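PDB 5UUJ: AlkZ from Streptomyces sahachiroi, which belongs to the AlkZ-like DNA glycosylase family of the helix-turn-helix clan and folds as a single chain in which helices outnumber strands. Local coordinates for residues Met5-Ser8 with Trp9-Phe13; Gly129-Gly133 with Val134-Arg138; Gly178-Gly182 with Asn183-Phe187; Tyr290-Gly293 with Pro294-Asp298; Glu332-Gln336 with Glu337-Thr341. All blocks are in the same frame, centred on the assembly; numbering follows the deposited sequence.

In the fold
Five local contacts follow one another along the chain, and each lies within one short continuous stretch of it. Contacts 2 and 3 are close companions, their centres about 11 Å apart: strands 136-137 and 186-188 are neighbours in one antiparallel sheet, and L136 probably bonds F187 through the backbone. Contact 1, at the amino end, lies on the opposite side of the chain's centre, about 48 Å from contact 2 between centres. It touches contact 4, where F13 packs on Y290 and helix 9-19 meets helix 289-292. Contact 5 turns a hairpin in a five-stranded mixed sheet, its centre about 24 Å from that of contact 4. Together they illustrate how caps, helix ends and turns redirect the chain.

Contact 1. Residues Met5-Ser8 with Trp9-Phe13; sequences MKAS and WRQVF
S8 and Q11 form a capping box, the reciprocal pairing that closes the first turn of a helix. Two hydrogen bonds define it. S8 OG, held between its own backbone N and carbonyl carbon (chi1 69°), accepts from Q11 N at 3.1 Å. In return Q11 OE1 takes the S8 N-H at 3.2 Å, in the amide plane and on a lone pair, with a nearly straight 163° at the hydrogen. Separately, the helical pattern begins as V12 N donates to S8 O at 3.1 Å. A water adds to the polar set by donating to both K6 O and Q11 OE1, so that this amide oxygen accepts twice. Packing beside these bonds is close: Q11 CG lies 3.3 Å from S8 OG, and V12 CG2 comes within 3.4 Å of S8 O. The other end of the Q11 amide, NE2, donates to T275 O. The short, weakly bonded strand 6-7 leads through S8 into helix 9-19, while A7 rests on V255 and W9 and V12 on V257 of the adjoining strand 252-257.

Contact 2. Residues Gly129-Gly133 with Val134-Arg138; sequences GILDG and VVLTR
V134 sits close against the end of the helix that precedes it, and its side chain gives a useful example of an apolar group laid on backbone. Its CB approaches I130 O to 3.4 Å. From there CG1, anti to the backbone N (chi1 -179°), stays near the same carbonyl at 3.8 Å, whereas CG2 turns the other way and reaches G133 O at 3.4 Å. The backbone under this side chain is a type II turn from L131 to V134, with G133 at positive phi. V134 N closes it by donating to L131 O at 3.1 Å, the bond being fairly straight at the hydrogen (163°). Two residues on, L136 faces back toward the helix end. Its CD1 meets I130 CG2 at 3.6 Å, the two side chains crossing at about a right angle, and the same methyl lies 4.0 Å from L131 CD2. T188 OG1 bonds V134 O and, weakly, L131 O. The chemistry is therefore divided: contacts of L136 CD1 with I130 and L131 supply the apolar packing, while L131 O is engaged by a backbone N-H and, weakly, by the threonine hydroxyl that also bonds V134 O.

Contact 3. Residues Gly178-Gly182 with Asn183-Phe187; sequences GPNRG and NKITF
T186 faces the opposing arm of the hairpin and sends its two branches to different work. Its hydroxyl, tucked into the crowded position between the backbone N and the carbonyl carbon (chi1 66°), donates to P179 O at 2.7 Å and approaches from above that carbonyl plane. The methyl, CG2, rests 3.4 Å from the same P179 O and 4.0 Å from R181 CB. The side chains of P179 and T186 are set aslant to each other. One threonine thus clasps P179 by hydrogen bond and R181 by packing. Around it the backbone is pinned at both ends: G178 N donates to T186 O at 2.9 Å, and across the type II' turn K184 N donates to R181 O at 3.0 Å. The return bond from R181 N to K184 O is weak. Between these ends N180 makes a CA-H...O contact from its CA to K184 O at 3.4 Å, and a water lies close to G178 O and accepts from T186 N. The R181 guanidinium leaves the turn to form a salt bridge with E140 of helix 138-146. The F187 side chain leaves the backbone away from the opposing arm, and its ring meets that of W162 at about 85°, as strand 186-188 runs between strands 136-137 and 176-177 in the antiparallel sheet.

Contact 4. Residues Tyr290-Gly293 with Pro294-Asp298; sequences YLLG and PGTKD
The end of helix 289-292 is the element here, a helix terminated by a proline and then a glycine. P294 occupies the place from which a backbone N-H would normally bond Y290 O; lacking that hydrogen, it brings its ring carbon CD to 3.3 Å from Y290 O. The next helical bond survives, as G295 N donates to L291 O at 2.9 Å, bent to 130° at the hydrogen. G295 then leaves the helix with positive phi and starts a type I turn that D298 N closes on G295 O. A water donates to L291 O at 3.1 Å and to G295 O at 2.8 Å, tying the last helical turn to the loop. Beside it L291 CD2 meets T296 CG2 at 4.0 Å, the side chains crossing at about a right angle. G293 O and P294 O receive the Y215 hydroxyl and R229 NH2. Chemically, then, proline removes the N-H that would reach Y290 O, while L291 O takes a backbone N-H and a water, and G293 O and P294 O take side-chain donors.

Contact 5. Residues Glu332-Gln336 with Glu337-Thr341; sequences EIVDQ and ELVVT
V334 and V339 share a torsional setting, each with CG1 anti to the backbone N (chi1 -177° and -178°), which carries V339 CG2 diagonally over to V334 CB at 3.9 Å. The two side chains meet at a slant on the face that also bears E332 and E337. In E337 the torsion about CA-CB (chi1 -61°) and the extended chain beyond carry the carboxylate out beside the turn, where OE1 accepts from two waters, one bridging to V334 O and the other to D335 OD2. The hairpin turns through D335 and Q336, both in left-handed helical conformation. V334 and E337 flank them as a hydrogen-bonded pair: V334 N donates to E337 O at 2.8 Å, and E337 N to V334 O at 2.8 Å. Farther along, V339 N to E332 O (2.9 Å) begins the next such pair. On the other face I333 and L338 lean on helix 351-365, while E337 forms a salt bridge with R373 of strand 372-374, which lies beside strand 337-342 in the sheet.

Contact 1. Residues Met5-Ser8 with Trp9-Phe13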
loop_
_atom_site.group_PDB
_atom_site.type_symbol
_atom_site.label_atom_id
_atom_site.label_comp_id
_atom_site.label_asym_id
_atom_site.label_seq_id
_atom_site.Cartn_x
_atom_site.Cartn_y
_atom_site.Cartn_z
HETATM N N MSE A 5 21.280 -5.140 -19.117
HETATM C CA MSE A 5 21.552 -6.399 -18.433
HETATM C C MSE A 5 20.362 -7.352 -18.521
HETATM O O MSE A 5 19.248 -6.943 -18.849
HETATM C CB MSE A 5 21.894 -6.148 -16.962
HETATM C CG MSE A 5 20.778 -5.472 -16.180
HETATM SE SE MSE A 5 21.094 -5.390 -14.251
HETATM C CE MSE A 5 20.648 -7.229 -13.746
ATOM N N LYS A 6 20.613 -8.622 -18.217
ATOM C CA LYS A 6 19.557 -9.623 -18.135
ATOM C C LYS A 6 19.411 -10.109 -16.700
ATOM O O LYS A 6 20.341 -10.007 -15.898
ATOM C CB LYS A 6 19.850 -10.806 -19.063
ATOM C CG LYS A 6 19.784 -10.466 -20.546
ATOM C CD LYS A 6 19.709 -11.725 -21.396
ATOM C CE LYS A 6 19.391 -11.407 -22.856
ATOM N NZ LYS A 6 20.511 -10.706 -23.546
ATOM N N ALA A 7 18.230 -10.624 -16.382
ATOM C CA ALA A 7 17.982 -11.241 -15.087
ATOM C C ALA A 7 16.820 -12.210 -15.215
ATOM O O ALA A 7 15.969 -12.046 -16.082
ATOM C CB ALA A 7 17.687 -10.187 -14.033
ATOM N N SER A 8 16.799 -13.230 -14.368
ATOM C CA SER A 8 15.673 -14.151 -14.324
ATOM C C SER A 8 14.625 -13.616 -13.360
ATOM O O SER A 8 14.914 -12.739 -12.547
ATOM C CB SER A 8 16.124 -15.543 -13.894
ATOM O OG SER A 8 16.507 -15.540 -12.532
ATOM N N TRP A 9 13.411 -14.147 -13.440
ATOM C CA TRP A 9 12.351 -13.711 -12.543
ATOM C C TRP A 9 12.626 -14.178 -11.121
ATOM O O TRP A 9 12.323 -13.471 -10.163
ATOM C CB TRP A 9 10.988 -14.215 -13.018
ATOM C CG TRP A 9 10.400 -13.336 -14.075
ATOM C CD1 TRP A 9 10.158 -13.666 -15.373
ATOM C CD2 TRP A 9 10.006 -11.966 -13.927
ATOM N NE1 TRP A 9 9.628 -12.589 -16.044
ATOM C CE2 TRP A 9 9.525 -11.534 -15.177
ATOM C CE3 TRP A 9 10.011 -11.066 -12.857
ATOM C CZ2 TRP A 9 9.051 -10.241 -15.389
ATOM C CZ3 TRP A 9 9.543 -9.783 -13.069
ATOM C CH2 TRP A 9 9.068 -9.384 -14.326
ATOM N N ARG A 10 13.212 -15.361 -10.980
ATOM C CA ARG A 10 13.517 -15.884 -9.654
ATOM C C ARG A 10 14.647 -15.096 -8.993
ATOM O O ARG A 10 14.714 -15.020 -7.771
ATOM C CB ARG A 10 13.857 -17.370 -9.731
ATOM C CG ARG A 10 12.616 -18.238 -9.878
ATOM C CD ARG A 10 12.937 -19.714 -9.974
ATOM N NE ARG A 10 13.448 -20.253 -8.717
ATOM C CZ ARG A 10 13.624 -21.547 -8.478
ATOM N NH1 ARG A 10 13.324 -22.447 -9.406
ATOM N NH2 ARG A 10 14.093 -21.947 -7.305
ATOM N N GLN A 11 15.526 -14.499 -9.793
ATOM C CA GLN A 11 16.464 -13.516 -9.260
ATOM C C GLN A 11 15.701 -12.307 -8.730
ATOM O O GLN A 11 15.923 -11.869 -7.602
ATOM C CB GLN A 11 17.464 -13.066 -10.321
ATOM C CG GLN A 11 18.608 -14.025 -10.554
ATOM C CD GLN A 11 19.694 -13.413 -11.414
ATOM O OE1 GLN A 11 19.465 -13.078 -12.579
ATOM N NE2 GLN A 11 20.882 -13.249 -10.840
ATOM N N VAL A 12 14.800 -11.776 -9.555
ATOM C CA VAL A 12 14.010 -10.606 -9.191
ATOM C C VAL A 12 13.201 -10.867 -7.921
ATOM O O VAL A 12 13.157 -10.023 -7.028
ATOM C CB VAL A 12 13.065 -10.190 -10.345
ATOM C CG1 VAL A 12 12.040 -9.150 -9.886
ATOM C CG2 VAL A 12 13.875 -9.647 -11.519
ATOM N N PHE A 13 12.576 -12.037 -7.832
ATOM C CA PHE A 13 11.753 -12.371 -6.673
ATOM C C PHE A 13 12.584 -12.386 -5.396
ATOM O O PHE A 13 12.169 -11.844 -4.369
ATOM C CB PHE A 13 11.072 -13.730 -6.859
ATOM C CG PHE A 13 10.120 -13.784 -8.019
ATOM C CD1 PHE A 13 9.479 -12.640 -8.472
ATOM C CD2 PHE A 13 9.868 -14.984 -8.662
ATOM C CE1 PHE A 13 8.603 -12.695 -9.538
ATOM C CE2 PHE A 13 8.990 -15.044 -9.731
ATOM C CZ PHE A 13 8.359 -13.898 -10.167
HETATM O O HOH W 1 21.262 -11.107 -13.646
#

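Contact 2. Residues Gly129-Gly133 with Val134-Arg138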
loop_
_atom_site.group_PDB
_atom_site.type_symbol
_atom_site.label_atom_id
_atom_site.label_comp_id
_atom_site.label_asym_id
_atom_site.label_seq_id
_atom_site.Cartn_x
_atom_site.Cartn_y
_atom_site.Cartn_z
ATOM N N GLY A 129 -8.988 24.407 7.898
ATOM C CA GLY A 129 -9.144 25.342 9.000
ATOM C C GLY A 129 -9.824 24.719 10.205
ATOM O O GLY A 129 -9.431 24.957 11.348
ATOM N N ILE A 130 -10.845 23.911 9.948
ATOM C CA ILE A 130 -11.601 23.267 11.012
ATOM C C ILE A 130 -10.737 22.264 11.778
ATOM O O ILE A 130 -10.825 22.174 13.002
ATOM C CB ILE A 130 -12.851 22.560 10.442
ATOM C CG1 ILE A 130 -13.850 23.603 9.932
ATOM C CG2 ILE A 130 -13.531 21.684 11.494
ATOM C CD1 ILE A 130 -14.890 23.046 8.980
ATOM N N LEU A 131 -9.893 21.528 11.061
ATOM C CA LEU A 131 -9.139 20.429 11.661
ATOM C C LEU A 131 -7.761 20.838 12.190
ATOM O O LEU A 131 -7.041 20.012 12.747
ATOM C CB LEU A 131 -8.970 19.298 10.646
ATOM C CG LEU A 131 -10.246 18.589 10.188
ATOM C CD1 LEU A 131 -9.888 17.439 9.266
ATOM C CD2 LEU A 131 -11.073 18.091 11.367
ATOM N N ASP A 132 -7.395 22.103 12.023
ATOM C CA ASP A 132 -6.103 22.579 12.500
ATOM C C ASP A 132 -6.033 22.465 14.022
ATOM O O ASP A 132 -6.617 23.277 14.740
ATOM C CB ASP A 132 -5.862 24.025 12.060
ATOM C CG ASP A 132 -4.439 24.488 12.314
ATOM O OD1 ASP A 132 -4.002 25.451 11.650
ATOM O OD2 ASP A 132 -3.752 23.895 13.169
ATOM N N GLY A 133 -5.315 21.454 14.503
ATOM C CA GLY A 133 -5.144 21.244 15.931
ATOM C C GLY A 133 -6.421 20.763 16.592
ATOM O O GLY A 133 -6.611 20.935 17.799
ATOM N N VAL A 134 -7.292 20.157 15.790
ATOM C CA VAL A 134 -8.601 19.703 16.244
ATOM C C VAL A 134 -8.889 18.300 15.716
ATOM O O VAL A 134 -8.589 17.987 14.564
ATOM C CB VAL A 134 -9.717 20.662 15.783
ATOM C CG1 VAL A 134 -11.075 20.198 16.290
ATOM C CG2 VAL A 134 -9.429 22.077 16.259
ATOM N N VAL A 135 -9.477 17.466 16.569
ATOM C CA VAL A 135 -9.806 16.088 16.222
ATOM C C VAL A 135 -11.323 15.892 16.234
ATOM O O VAL A 135 -11.973 16.121 17.252
ATOM C CB VAL A 135 -9.141 15.097 17.201
ATOM C CG1 VAL A 135 -9.467 13.660 16.823
ATOM C CG2 VAL A 135 -7.636 15.306 17.221
ATOM N N LEU A 136 -11.876 15.466 15.100
ATOM C CA LEU A 136 -13.323 15.317 14.950
ATOM C C LEU A 136 -13.697 14.008 14.273
ATOM O O LEU A 136 -12.984 13.525 13.393
ATOM C CB LEU A 136 -13.904 16.476 14.135
ATOM C CG LEU A 136 -13.721 17.898 14.662
ATOM C CD1 LEU A 136 -14.247 18.895 13.642
ATOM C CD2 LEU A 136 -14.419 18.081 15.996
ATOM N N THR A 137 -14.828 13.442 14.681
ATOM C CA THR A 137 -15.409 12.313 13.968
ATOM C C THR A 137 -15.934 12.801 12.621
ATOM O O THR A 137 -15.948 14.003 12.356
ATOM C CB THR A 137 -16.558 11.660 14.761
ATOM O OG1 THR A 137 -17.641 12.589 14.893
ATOM C CG2 THR A 137 -16.089 11.237 16.144
ATOM N N ARG A 138 -16.357 11.872 11.770
ATOM C CA ARG A 138 -16.950 12.237 10.489
ATOM C C ARG A 138 -18.172 13.122 10.702
ATOM O O ARG A 138 -18.287 14.192 10.106
ATOM C CB ARG A 138 -17.338 10.988 9.698
ATOM C CG ARG A 138 -18.139 11.271 8.431
ATOM C CD ARG A 138 -18.531 9.981 7.728
ATOM N NE ARG A 138 -19.292 9.095 8.611
ATOM C CZ ARG A 138 -20.619 9.081 8.718
ATOM N NH1 ARG A 138 -21.369 9.901 7.989
ATOM N NH2 ARG A 138 -21.202 8.237 9.557
#

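Contact 3. Residues Gly178-Gly182 with Asn183-Phe187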
loop_
_atom_site.group_PDB
_atom_site.type_symbol
_atom_site.label_atom_id
_atom_site.label_comp_id
_atom_site.label_asym_id
_atom_site.label_seq_id
_atom_site.Cartn_x
_atom_site.Cartn_y
_atom_site.Cartn_z
ATOM N N GLY A 178 -7.011 10.912 12.894
ATOM C CA GLY A 178 -6.508 11.249 14.211
ATOM C C GLY A 178 -6.515 9.982 15.040
ATOM O O GLY A 178 -6.782 8.900 14.515
ATOM N N PRO A 179 -6.221 10.101 16.341
ATOM C CA PRO A 179 -6.354 8.937 17.218
ATOM C C PRO A 179 -7.809 8.496 17.288
ATOM O O PRO A 179 -8.691 9.352 17.313
ATOM C CB PRO A 179 -5.862 9.451 18.579
ATOM C CG PRO A 179 -5.126 10.732 18.279
ATOM C CD PRO A 179 -5.788 11.301 17.073
ATOM N N ASN A 180 -8.064 7.192 17.300
ATOM C CA ASN A 180 -9.431 6.710 17.431
ATOM C C ASN A 180 -10.021 7.143 18.762
ATOM O O ASN A 180 -9.352 7.083 19.794
ATOM C CB ASN A 180 -9.495 5.187 17.306
ATOM C CG ASN A 180 -9.162 4.697 15.910
ATOM O OD1 ASN A 180 -9.194 5.459 14.944
ATOM N ND2 ASN A 180 -8.845 3.413 15.798
ATOM N N ARG A 181 -11.266 7.604 18.726
ATOM C CA ARG A 181 -12.018 7.885 19.940
ATOM C C ARG A 181 -12.865 6.658 20.250
ATOM O O ARG A 181 -13.943 6.478 19.686
ATOM C CB ARG A 181 -12.890 9.128 19.776
ATOM C CG ARG A 181 -13.503 9.629 21.072
ATOM C CD ARG A 181 -14.519 10.722 20.806
ATOM N NE ARG A 181 -13.946 11.829 20.045
ATOM C CZ ARG A 181 -14.662 12.751 19.407
ATOM N NH1 ARG A 181 -15.989 12.702 19.425
ATOM N NH2 ARG A 181 -14.051 13.722 18.742
ATOM N N GLY A 182 -12.361 5.807 21.137
ATOM C CA GLY A 182 -12.965 4.510 21.359
ATOM C C GLY A 182 -12.896 3.698 20.080
ATOM O O GLY A 182 -11.808 3.387 19.592
ATOM N N ASN A 183 -14.061 3.373 19.527
ATOM C CA ASN A 183 -14.143 2.597 18.293
ATOM C C ASN A 183 -14.390 3.466 17.062
ATOM O O ASN A 183 -14.326 2.984 15.932
ATOM C CB ASN A 183 -15.248 1.549 18.411
ATOM C CG ASN A 183 -14.950 0.507 19.473
ATOM O OD1 ASN A 183 -13.788 0.215 19.766
ATOM N ND2 ASN A 183 -15.999 -0.058 20.058
ATOM N N LYS A 184 -14.670 4.746 17.286
ATOM C CA LYS A 184 -14.938 5.671 16.190
ATOM C C LYS A 184 -13.652 6.220 15.575
ATOM O O LYS A 184 -12.658 6.437 16.269
ATOM C CB LYS A 184 -15.817 6.827 16.675
ATOM C CG LYS A 184 -17.258 6.428 16.962
ATOM C CD LYS A 184 -18.061 7.587 17.528
ATOM C CE LYS A 184 -19.516 7.205 17.742
ATOM N NZ LYS A 184 -20.293 8.298 18.389
ATOM N N ILE A 185 -13.686 6.434 14.263
ATOM C CA ILE A 185 -12.582 7.058 13.547
ATOM C C ILE A 185 -12.687 8.576 13.651
ATOM O O ILE A 185 -13.787 9.129 13.645
ATOM C CB ILE A 185 -12.569 6.634 12.064
ATOM C CG1 ILE A 185 -12.189 5.159 11.949
ATOM C CG2 ILE A 185 -11.585 7.480 11.254
ATOM C CD1 ILE A 185 -12.453 4.563 10.583
ATOM N N THR A 186 -11.536 9.236 13.751
ATOM C CA THR A 186 -11.472 10.692 13.802
ATOM C C THR A 186 -10.607 11.230 12.673
ATOM O O THR A 186 -9.800 10.499 12.098
ATOM C CB THR A 186 -10.894 11.198 15.134
ATOM O OG1 THR A 186 -9.523 10.795 15.246
ATOM C CG2 THR A 186 -11.688 10.657 16.312
ATOM N N PHE A 187 -10.779 12.514 12.374
ATOM C CA PHE A 187 -9.998 13.191 11.346
ATOM C C PHE A 187 -9.273 14.389 11.945
ATOM O O PHE A 187 -9.757 14.999 12.899
ATOM C CB PHE A 187 -10.893 13.653 10.195
ATOM C CG PHE A 187 -11.568 12.532 9.460
ATOM C CD1 PHE A 187 -10.923 11.880 8.425
ATOM C CD2 PHE A 187 -12.849 12.134 9.801
ATOM C CE1 PHE A 187 -11.541 10.852 7.744
ATOM C CE2 PHE A 187 -13.471 11.104 9.122
ATOM C CZ PHE A 187 -12.813 10.463 8.093
HETATM O O HOH W 2 -9.025 7.549 13.771
#

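Contact 4. Residues Tyr290-Gly293 with Pro294-Asp298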
loop_
_atom_site.group_PDB
_atom_site.type_symbol
_atom_site.label_atom_id
_atom_site.label_comp_id
_atom_site.label_asym_id
_atom_site.label_seq_id
_atom_site.Cartn_x
_atom_site.Cartn_y
_atom_site.Cartn_z
ATOM N N TYR A 290 3.746 -7.476 -1.198
ATOM C CA TYR A 290 4.520 -8.298 -2.126
ATOM C C TYR A 290 3.702 -8.550 -3.390
ATOM O O TYR A 290 4.243 -8.620 -4.495
ATOM C CB TYR A 290 4.935 -9.631 -1.495
ATOM C CG TYR A 290 5.730 -10.490 -2.449
ATOM C CD1 TYR A 290 7.085 -10.260 -2.658
ATOM C CD2 TYR A 290 5.122 -11.511 -3.169
ATOM C CE1 TYR A 290 7.813 -11.031 -3.548
ATOM C CE2 TYR A 290 5.840 -12.285 -4.056
ATOM C CZ TYR A 290 7.186 -12.042 -4.242
ATOM O OH TYR A 290 7.908 -12.812 -5.126
ATOM N N LEU A 291 2.392 -8.669 -3.206
ATOM C CA LEU A 291 1.457 -8.869 -4.305
ATOM C C LEU A 291 1.033 -7.554 -4.943
ATOM O O LEU A 291 1.027 -7.420 -6.168
ATOM C CB LEU A 291 0.212 -9.606 -3.809
ATOM C CG LEU A 291 -0.055 -11.020 -4.319
ATOM C CD1 LEU A 291 -1.360 -11.520 -3.729
ATOM C CD2 LEU A 291 -0.106 -11.072 -5.838
ATOM N N LEU A 292 0.662 -6.590 -4.107
ATOM C CA LEU A 292 0.036 -5.363 -4.587
ATOM C C LEU A 292 1.026 -4.424 -5.267
ATOM O O LEU A 292 0.628 -3.575 -6.066
ATOM C CB LEU A 292 -0.655 -4.630 -3.434
ATOM C CG LEU A 292 -1.811 -5.362 -2.748
ATOM C CD1 LEU A 292 -2.483 -4.431 -1.748
ATOM C CD2 LEU A 292 -2.827 -5.896 -3.750
ATOM N N GLY A 293 2.308 -4.576 -4.957
ATOM C CA GLY A 293 3.333 -3.777 -5.603
ATOM C C GLY A 293 3.310 -3.996 -7.106
ATOM O O GLY A 293 2.951 -3.095 -7.861
ATOM N N PRO A 294 3.689 -5.204 -7.550
ATOM C CA PRO A 294 3.632 -5.535 -8.979
ATOM C C PRO A 294 2.202 -5.664 -9.495
ATOM O O PRO A 294 1.974 -5.552 -10.700
ATOM C CB PRO A 294 4.360 -6.885 -9.064
ATOM C CG PRO A 294 5.115 -7.015 -7.787
ATOM C CD PRO A 294 4.307 -6.284 -6.764
ATOM N N GLY A 295 1.262 -5.906 -8.585
ATOM C CA GLY A 295 -0.136 -6.077 -8.939
ATOM C C GLY A 295 -0.520 -7.540 -9.071
ATOM O O GLY A 295 0.262 -8.355 -9.565
ATOM N N THR A 296 -1.729 -7.875 -8.631
ATOM C CA THR A 296 -2.236 -9.240 -8.739
ATOM C C THR A 296 -2.376 -9.674 -10.195
ATOM O O THR A 296 -2.472 -10.866 -10.485
ATOM C CB THR A 296 -3.607 -9.391 -8.052
ATOM O OG1 THR A 296 -4.553 -8.505 -8.666
ATOM C CG2 THR A 296 -3.502 -9.077 -6.569
ATOM N N LYS A 297 -2.378 -8.702 -11.104
ATOM C CA LYS A 297 -2.516 -8.967 -12.533
ATOM C C LYS A 297 -1.248 -9.562 -13.148
ATOM O O LYS A 297 -1.304 -10.153 -14.225
ATOM C CB LYS A 297 -2.873 -7.677 -13.281
ATOM C CG LYS A 297 -4.233 -7.671 -13.957
ATOM C CD LYS A 297 -5.265 -6.914 -13.130
ATOM C CE LYS A 297 -6.641 -6.905 -13.790
ATOM N NZ LYS A 297 -6.626 -7.379 -15.207
ATOM N N ASP A 298 -0.107 -9.393 -12.484
ATOM C CA ASP A 298 1.167 -9.840 -13.053
ATOM C C ASP A 298 1.235 -11.365 -13.137
ATOM O O ASP A 298 1.303 -12.059 -12.120
ATOM C CB ASP A 298 2.348 -9.307 -12.240
ATOM C CG ASP A 298 3.640 -9.290 -13.039
ATOM O OD1 ASP A 298 3.762 -10.090 -13.989
ATOM O OD2 ASP A 298 4.527 -8.470 -12.727
HETATM O O HOH W 3 2.189 -9.635 -7.931
#

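Contact 5. Residues Glu332-Gln336 with Glu337-Thr341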
loop_
_atom_site.group_PDB
_atom_site.type_symbol
_atom_site.label_atom_id
_atom_site.label_comp_id
_atom_site.label_asym_id
_atom_site.label_seq_id
_atom_site.Cartn_x
_atom_site.Cartn_y
_atom_site.Cartn_z
ATOM N N GLU A 332 -5.802 -19.669 5.196
ATOM C CA GLU A 332 -6.811 -19.061 6.043
ATOM C C GLU A 332 -6.716 -19.675 7.431
ATOM O O GLU A 332 -6.456 -20.868 7.564
ATOM C CB GLU A 332 -8.200 -19.282 5.440
ATOM C CG GLU A 332 -9.358 -18.706 6.234
ATOM C CD GLU A 332 -10.700 -19.072 5.623
ATOM O OE1 GLU A 332 -10.705 -19.640 4.510
ATOM O OE2 GLU A 332 -11.745 -18.803 6.256
ATOM N N ILE A 333 -6.905 -18.862 8.464
ATOM C CA ILE A 333 -6.953 -19.380 9.823
ATOM C C ILE A 333 -8.384 -19.790 10.153
ATOM O O ILE A 333 -9.281 -18.950 10.221
ATOM C CB ILE A 333 -6.434 -18.352 10.846
ATOM C CG1 ILE A 333 -4.950 -18.079 10.576
ATOM C CG2 ILE A 333 -6.632 -18.868 12.266
ATOM C CD1 ILE A 333 -4.306 -17.072 11.508
ATOM N N VAL A 334 -8.583 -21.091 10.352
ATOM C CA VAL A 334 -9.896 -21.647 10.669
ATOM C C VAL A 334 -9.807 -22.479 11.948
ATOM O O VAL A 334 -9.019 -23.424 12.027
ATOM C CB VAL A 334 -10.434 -22.524 9.513
ATOM C CG1 VAL A 334 -11.838 -23.035 9.829
ATOM C CG2 VAL A 334 -10.430 -21.747 8.205
ATOM N N ASP A 335 -10.616 -22.120 12.943
ATOM C CA ASP A 335 -10.615 -22.810 14.230
ATOM C C ASP A 335 -9.195 -22.822 14.800
ATOM O O ASP A 335 -8.736 -23.825 15.348
ATOM C CB ASP A 335 -11.159 -24.233 14.068
ATOM C CG ASP A 335 -11.614 -24.848 15.384
ATOM O OD1 ASP A 335 -11.722 -24.122 16.395
ATOM O OD2 ASP A 335 -11.885 -26.068 15.396
ATOM N N GLN A 336 -8.510 -21.694 14.650
ATOM C CA GLN A 336 -7.129 -21.537 15.101
ATOM C C GLN A 336 -6.215 -22.616 14.523
ATOM O O GLN A 336 -5.284 -23.085 15.181
ATOM C CB GLN A 336 -7.067 -21.544 16.629
ATOM C CG GLN A 336 -7.784 -20.366 17.269
ATOM C CD GLN A 336 -7.241 -19.024 16.797
ATOM O OE1 GLN A 336 -8.002 -18.120 16.453
ATOM N NE2 GLN A 336 -5.918 -18.892 16.776
ATOM N N GLU A 337 -6.504 -23.005 13.288
ATOM C CA GLU A 337 -5.623 -23.863 12.514
ATOM C C GLU A 337 -5.302 -23.152 11.206
ATOM O O GLU A 337 -6.162 -22.478 10.639
ATOM C CB GLU A 337 -6.270 -25.223 12.242
ATOM C CG GLU A 337 -6.600 -26.021 13.492
ATOM C CD GLU A 337 -7.063 -27.432 13.173
ATOM O OE1 GLU A 337 -8.028 -27.585 12.396
ATOM O OE2 GLU A 337 -6.454 -28.391 13.693
ATOM N N LEU A 338 -4.066 -23.284 10.737
ATOM C CA LEU A 338 -3.677 -22.680 9.470
ATOM C C LEU A 338 -3.993 -23.657 8.345
ATOM O O LEU A 338 -3.296 -24.653 8.156
ATOM C CB LEU A 338 -2.193 -22.299 9.473
ATOM C CG LEU A 338 -1.806 -21.185 8.491
ATOM C CD1 LEU A 338 -0.547 -20.471 8.954
ATOM C CD2 LEU A 338 -1.620 -21.723 7.078
ATOM N N VAL A 339 -5.068 -23.368 7.616
ATOM C CA VAL A 339 -5.522 -24.219 6.527
ATOM C C VAL A 339 -4.950 -23.727 5.205
ATOM O O VAL A 339 -5.275 -22.631 4.752
ATOM C CB VAL A 339 -7.061 -24.250 6.443
ATOM C CG1 VAL A 339 -7.521 -25.186 5.334
ATOM C CG2 VAL A 339 -7.654 -24.681 7.773
ATOM N N VAL A 340 -4.099 -24.548 4.595
ATOM C CA VAL A 340 -3.477 -24.220 3.318
ATOM C C VAL A 340 -4.211 -24.910 2.175
ATOM O O VAL A 340 -4.444 -26.116 2.218
ATOM C CB VAL A 340 -1.989 -24.635 3.290
ATOM C CG1 VAL A 340 -1.370 -24.325 1.933
ATOM C CG2 VAL A 340 -1.221 -23.930 4.394
ATOM N N THR A 341 -4.568 -24.131 1.158
ATOM C CA THR A 341 -5.219 -24.655 -0.039
ATOM C C THR A 341 -4.369 -24.346 -1.271
ATOM O O THR A 341 -4.507 -23.278 -1.868
ATOM C CB THR A 341 -6.628 -24.059 -0.230
ATOM O OG1 THR A 341 -7.385 -24.203 0.977
ATOM C CG2 THR A 341 -7.358 -24.756 -1.373
HETATM O O HOH W 4 -9.631 -25.856 10.971
HETATM O O HOH W 5 -10.486 -27.940 14.190
#